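Local coordinates for protein type I polyketide synthase PikAII (Streptomyces venezuelae, PDB 3QP9) that probably epimerises the alpha-carbon of polyketide intermediates as a C2-type ketoreductase, a type thought not to reduce their beta-keto group, at residues 153-158 and 170-175; 194-199 and 221-226. All blocks are in the same frame, centred on the assembly; numbering follows the deposited sequence.

Contact 1 of 2, residues 153-158 and 170-175; sequences CVTHGA and PAQAMV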
loop_
_atom_site.group_PDB
_atom_site.type_symbol
_atom_site.label_atom_id
_atom_site.label_comp_id
_atom_site.label_asym_id
_atom_site.label_seq_id
_atom_site.Cartn_x
_atom_site.Cartn_y
_atom_site.Cartn_z
ATOM N N CYS A 153 4.709 -10.287 -11.053
ATOM C CA CYS A 153 4.342 -10.820 -9.712
ATOM C C CYS A 153 2.858 -10.976 -9.639
ATOM O O CYS A 153 2.141 -10.047 -9.889
ATOM C CB CYS A 153 4.836 -9.887 -8.572
ATOM S SG CYS A 153 6.651 -9.826 -8.478
ATOM N N VAL A 154 2.396 -12.174 -9.349
ATOM C CA VAL A 154 0.974 -12.457 -9.334
ATOM C C VAL A 154 0.474 -12.559 -7.914
ATOM O O VAL A 154 1.112 -13.223 -7.073
ATOM C CB VAL A 154 0.683 -13.705 -10.160
ATOM C CG1 VAL A 154 -0.802 -14.105 -10.087
ATOM C CG2 VAL A 154 1.062 -13.442 -11.678
ATOM N N THR A 155 -0.664 -11.878 -7.603
ATOM C CA THR A 155 -1.258 -11.961 -6.298
ATOM C C THR A 155 -2.683 -12.476 -6.479
ATOM O O THR A 155 -3.126 -12.637 -7.588
ATOM C CB THR A 155 -1.311 -10.561 -5.605
ATOM O OG1 THR A 155 -2.032 -9.635 -6.472
ATOM C CG2 THR A 155 0.123 -10.042 -5.271
ATOM N N HIS A 156 -3.397 -12.768 -5.379
ATOM C CA HIS A 156 -4.867 -13.063 -5.424
ATOM C C HIS A 156 -5.476 -12.376 -4.238
ATOM O O HIS A 156 -4.931 -12.447 -3.145
ATOM C CB HIS A 156 -5.173 -14.612 -5.423
ATOM C CG HIS A 156 -4.638 -15.349 -4.240
ATOM N ND1 HIS A 156 -5.409 -15.611 -3.125
ATOM C CD2 HIS A 156 -3.408 -15.896 -3.993
ATOM C CE1 HIS A 156 -4.678 -16.257 -2.226
ATOM N NE2 HIS A 156 -3.458 -16.440 -2.722
ATOM N N GLY A 157 -6.593 -11.690 -4.448
ATOM C CA GLY A 157 -7.298 -10.975 -3.349
ATOM C C GLY A 157 -6.580 -9.703 -2.853
ATOM O O GLY A 157 -6.913 -9.197 -1.804
ATOM N N ALA A 158 -5.563 -9.227 -3.562
ATOM C CA ALA A 158 -4.819 -8.078 -3.110
ATOM C C ALA A 158 -5.429 -6.655 -3.354
ATOM O O ALA A 158 -5.025 -5.683 -2.675
ATOM C CB ALA A 158 -3.337 -8.154 -3.589
ATOM N N PRO A 170 -4.780 -8.387 2.413
ATOM C CA PRO A 170 -4.194 -7.119 2.497
ATOM C C PRO A 170 -2.689 -7.323 2.544
ATOM O O PRO A 170 -1.923 -6.470 2.047
ATOM C CB PRO A 170 -4.766 -6.609 3.837
ATOM C CG PRO A 170 -5.195 -7.919 4.543
ATOM C CD PRO A 170 -5.825 -8.542 3.440
ATOM N N ALA A 171 -2.237 -8.468 3.056
ATOM C CA ALA A 171 -0.793 -8.657 3.005
ATOM C C ALA A 171 -0.219 -8.723 1.603
ATOM O O ALA A 171 0.887 -8.201 1.367
ATOM C CB ALA A 171 -0.352 -9.914 3.818
ATOM N N GLN A 172 -0.942 -9.317 0.661
ATOM C CA GLN A 172 -0.415 -9.373 -0.743
ATOM C C GLN A 172 -0.391 -7.981 -1.402
ATOM O O GLN A 172 0.372 -7.761 -2.323
ATOM C CB GLN A 172 -1.178 -10.411 -1.573
ATOM C CG GLN A 172 -0.880 -11.870 -1.142
ATOM C CD GLN A 172 -1.487 -12.871 -2.035
ATOM O OE1 GLN A 172 -1.387 -12.733 -3.258
ATOM N NE2 GLN A 172 -2.075 -13.972 -1.446
ATOM N N ALA A 173 -1.284 -7.061 -0.993
ATOM C CA ALA A 173 -1.182 -5.658 -1.521
ATOM C C ALA A 173 0.190 -5.075 -1.225
ATOM O O ALA A 173 0.536 -4.130 -1.888
ATOM C CB ALA A 173 -2.280 -4.713 -0.911
ATOM N N MET A 174 0.956 -5.598 -0.222
ATOM C CA MET A 174 2.329 -5.021 0.075
ATOM C C MET A 174 3.285 -5.327 -1.054
ATOM O O MET A 174 4.197 -4.553 -1.333
ATOM C CB MET A 174 2.940 -5.536 1.388
ATOM C CG MET A 174 2.011 -5.261 2.544
ATOM S SD MET A 174 2.754 -5.302 4.161
ATOM C CE MET A 174 2.891 -7.095 4.298
ATOM N N VAL A 175 3.072 -6.434 -1.752
ATOM C CA VAL A 175 3.848 -6.664 -2.950
ATOM C C VAL A 175 3.545 -5.658 -4.068
ATOM O O VAL A 175 4.443 -5.226 -4.808
ATOM C CB VAL A 175 3.628 -8.077 -3.425
ATOM C CG1 VAL A 175 4.120 -8.231 -4.866
ATOM C CG2 VAL A 175 4.318 -8.989 -2.441
#

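Contact 2 of 2, residues 194-199 and 221-226; sequences IDLPSD and VAVRAS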
loop_
_atom_site.group_PDB
_atom_site.type_symbol
_atom_site.label_atom_id
_atom_site.label_comp_id
_atom_site.label_asym_id
_atom_site.label_seq_id
_atom_site.Cartn_x
_atom_site.Cartn_y
_atom_site.Cartn_z
ATOM N N ILE A 194 -0.127 -8.519 -11.375
ATOM C CA ILE A 194 -1.412 -9.038 -11.816
ATOM C C ILE A 194 -2.111 -9.604 -10.633
ATOM O O ILE A 194 -1.549 -10.453 -9.983
ATOM C CB ILE A 194 -1.243 -10.139 -12.844
ATOM C CG1 ILE A 194 -0.429 -9.627 -14.034
ATOM C CG2 ILE A 194 -2.654 -10.700 -13.232
ATOM C CD1 ILE A 194 -0.028 -10.660 -15.062
ATOM N N ASP A 195 -3.390 -9.233 -10.392
ATOM C CA ASP A 195 -4.089 -9.816 -9.241
ATOM C C ASP A 195 -5.228 -10.716 -9.725
ATOM O O ASP A 195 -6.085 -10.252 -10.460
ATOM C CB ASP A 195 -4.670 -8.687 -8.373
ATOM C CG ASP A 195 -5.352 -9.198 -7.110
ATOM O OD1 ASP A 195 -6.602 -9.036 -7.032
ATOM O OD2 ASP A 195 -4.649 -9.850 -6.295
ATOM N N LEU A 196 -5.228 -11.969 -9.279
ATOM C CA LEU A 196 -6.183 -12.992 -9.671
ATOM C C LEU A 196 -7.291 -12.879 -8.691
ATOM O O LEU A 196 -7.114 -12.229 -7.681
ATOM C CB LEU A 196 -5.547 -14.394 -9.639
ATOM C CG LEU A 196 -4.492 -14.548 -10.734
ATOM C CD1 LEU A 196 -3.686 -15.830 -10.557
ATOM C CD2 LEU A 196 -5.046 -14.495 -12.152
ATOM N N PRO A 197 -8.476 -13.385 -9.046
ATOM C CA PRO A 197 -9.615 -13.284 -8.119
ATOM C C PRO A 197 -9.253 -14.000 -6.800
ATOM O O PRO A 197 -8.602 -15.074 -6.869
ATOM C CB PRO A 197 -10.731 -14.058 -8.831
ATOM C CG PRO A 197 -10.359 -14.135 -10.319
ATOM C CD PRO A 197 -8.788 -14.076 -10.322
ATOM N N SER A 198 -9.693 -13.486 -5.637
ATOM C CA SER A 198 -9.298 -14.107 -4.324
ATOM C C SER A 198 -9.110 -15.632 -4.370
ATOM O O SER A 198 -8.206 -16.143 -3.736
ATOM C CB SER A 198 -10.257 -13.771 -3.174
ATOM O OG SER A 198 -10.543 -12.383 -3.119
ATOM N N ASP A 199 -9.960 -16.338 -5.119
ATOM C CA ASP A 199 -9.844 -17.796 -5.283
ATOM C C ASP A 199 -9.200 -18.206 -6.584
ATOM O O ASP A 199 -8.123 -18.825 -6.584
ATOM C CB ASP A 199 -11.187 -18.512 -5.033
ATOM C CG ASP A 199 -11.288 -19.029 -3.595
ATOM O OD1 ASP A 199 -11.658 -18.228 -2.688
ATOM O OD2 ASP A 199 -10.967 -20.225 -3.377
ATOM N N VAL A 221 -2.579 -4.765 -13.379
ATOM C CA VAL A 221 -3.784 -5.389 -13.940
ATOM C C VAL A 221 -4.470 -6.256 -12.929
ATOM O O VAL A 221 -3.845 -7.026 -12.219
ATOM C CB VAL A 221 -3.464 -6.184 -15.249
ATOM C CG1 VAL A 221 -4.697 -6.701 -15.894
ATOM C CG2 VAL A 221 -2.703 -5.317 -16.261
ATOM N N ALA A 222 -5.821 -6.101 -12.848
ATOM C CA ALA A 222 -6.643 -7.025 -12.152
ATOM C C ALA A 222 -7.433 -7.947 -13.136
ATOM O O ALA A 222 -7.862 -7.495 -14.181
ATOM C CB ALA A 222 -7.671 -6.205 -11.283
ATOM N N VAL A 223 -7.588 -9.239 -12.785
ATOM C CA VAL A 223 -8.239 -10.279 -13.591
ATOM C C VAL A 223 -9.498 -10.641 -12.829
ATOM O O VAL A 223 -9.435 -11.089 -11.635
ATOM C CB VAL A 223 -7.425 -11.514 -13.624
ATOM C CG1 VAL A 223 -8.150 -12.573 -14.447
ATOM C CG2 VAL A 223 -6.060 -11.153 -14.221
ATOM N N ARG A 224 -10.652 -10.407 -13.452
ATOM C CA ARG A 224 -11.906 -10.616 -12.767
ATOM C C ARG A 224 -12.801 -11.441 -13.667
ATOM O O ARG A 224 -12.487 -11.718 -14.841
ATOM C CB ARG A 224 -12.622 -9.300 -12.294
ATOM C CG ARG A 224 -11.747 -8.468 -11.265
ATOM C CD ARG A 224 -11.640 -9.204 -9.999
ATOM N NE ARG A 224 -10.947 -8.504 -8.919
ATOM C CZ ARG A 224 -9.667 -8.698 -8.545
ATOM N NH1 ARG A 224 -9.179 -8.005 -7.511
ATOM N NH2 ARG A 224 -8.906 -9.557 -9.197
ATOM N N ALA A 225 -13.900 -11.899 -13.095
ATOM C CA ALA A 225 -14.888 -12.649 -13.882
ATOM C C ALA A 225 -15.311 -11.847 -15.128
ATOM O O ALA A 225 -15.583 -12.405 -16.166
ATOM C CB ALA A 225 -16.128 -12.952 -12.980
ATOM N N SER A 226 -15.325 -10.533 -15.016
ATOM C CA SER A 226 -15.684 -9.667 -16.167
ATOM C C SER A 226 -14.682 -9.552 -17.299
ATOM O O SER A 226 -15.099 -9.288 -18.445
ATOM C CB SER A 226 -16.169 -8.264 -15.666
ATOM O OG SER A 226 -15.125 -7.348 -15.290
#

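Contact 1 of 2, residues 153-158 and 170-175
Gln172, Thr155 and Ala158 lock helix 170-185 onto the end of strand 151-156, the first two elements of a beta-alpha-beta unit in a Rossmann-like fold. The short axes run nearly antiparallel (163°), 8.3 Å apart at closest approach. Extended beyond CG (chi2 -173°), Gln172 spans the gap and brings its amide to the strand backbone. There OE1 accepts the His156 N-H at 2.9 Å, the donor standing 36° out of the carbonyl plane. The other end of the amide, NE2, lies over one face of the His156 ring, offset toward the rim and 3.1 Å above the ring plane, with Glu118 as a hydrogen-bond partner; His156 ND1 is bonded to Ser198 O. The Thr155 and Gln172 side chains run alongside each other in opposite senses, Thr155 CB 3.2 Å from Gln172 OE1 and Thr155 CG2 3.9 Å from Gln172 CB. Thr155 OG1 is hydrogen-bonded to Asp195 OD2 on strand 190-196 and to Trp176 NE1 on helix 170-185. Further on, Ala158 fills the place beside the start of the Gln172 side chain, the two CB atoms 3.7 Å apart. Its carbonyl oxygen, Ala158 O, rests 3.4 Å from Ala173 CB.

Contact 2 of 2, residues 194-199 and 221-226
Val221 and Ile194 pair as parallel neighbours with their side chains on one sheet face, and Val221 O accepts the Asp195 N-H at 2.9 Å. Ala222 pairs with Asp195 on the other face. At Val223 the backbone N donates to Asp195 O, also at 2.9 Å, continuing the ladder. The valine side chain meets apolar neighbours on the first strand: its CG2 lies 3.6 Å from Ile194 CG2, while its CB is 4.1 Å from Leu196 CD2. Helix 202-212 packs on the same two partners, through Val211 and Leu212 on Ile194 and Leu205 on Leu196. Past the last bridge the Pro197 ring sets its CD 3.3 Å from Val223 O. Arg224 turns its chain back at chi2 (-68°), which carries the guanidinium to Asp195. NH1 and NH2 both turn to one carboxylate oxygen: NH1 reaches Asp195 OD1 at 2.8 Å, nearly along the C-O axis, and NH2 is 3.2 Å from the same atom, above the carboxylate plane. The two planes stand 68° apart. NH2 also donates to Val223 O, and NE forms a salt bridge with Asp165, while Asp195 OD2 accepts a hydrogen bond from Ala158 N, so both carboxylate oxygens of this buried pair have partners. Adjacent parallel strands joined through helix 202-212 form a beta-alpha-beta crossover of the Rossmann type.

In the fold
Contacts 1 and 2 follow each other along the chain: strand 190-196, which comes after the helix of contact 1 and lies beside strand 151-156 in the sheet, supplies the first segment of contact 2. Their centres are 11 Å apart, and they meet at Asp195, whose OD2 is 2.6 Å from Thr155 OG1. Leu196 N, 2.8 Å from Thr155 O, adds a probable backbone hydrogen bond. One carboxylate thus spans three strands: OD1 faces Arg224 and OD2 faces the end of strand 151-156. In contact 1, Pro170, Ala173 and Met174 also pack on Phe421 or Ala424 of helix 413-426. The arrangement is consistent with the Rossmann-like structural subdomain that accompanies the catalytic one in modular ketoreductases.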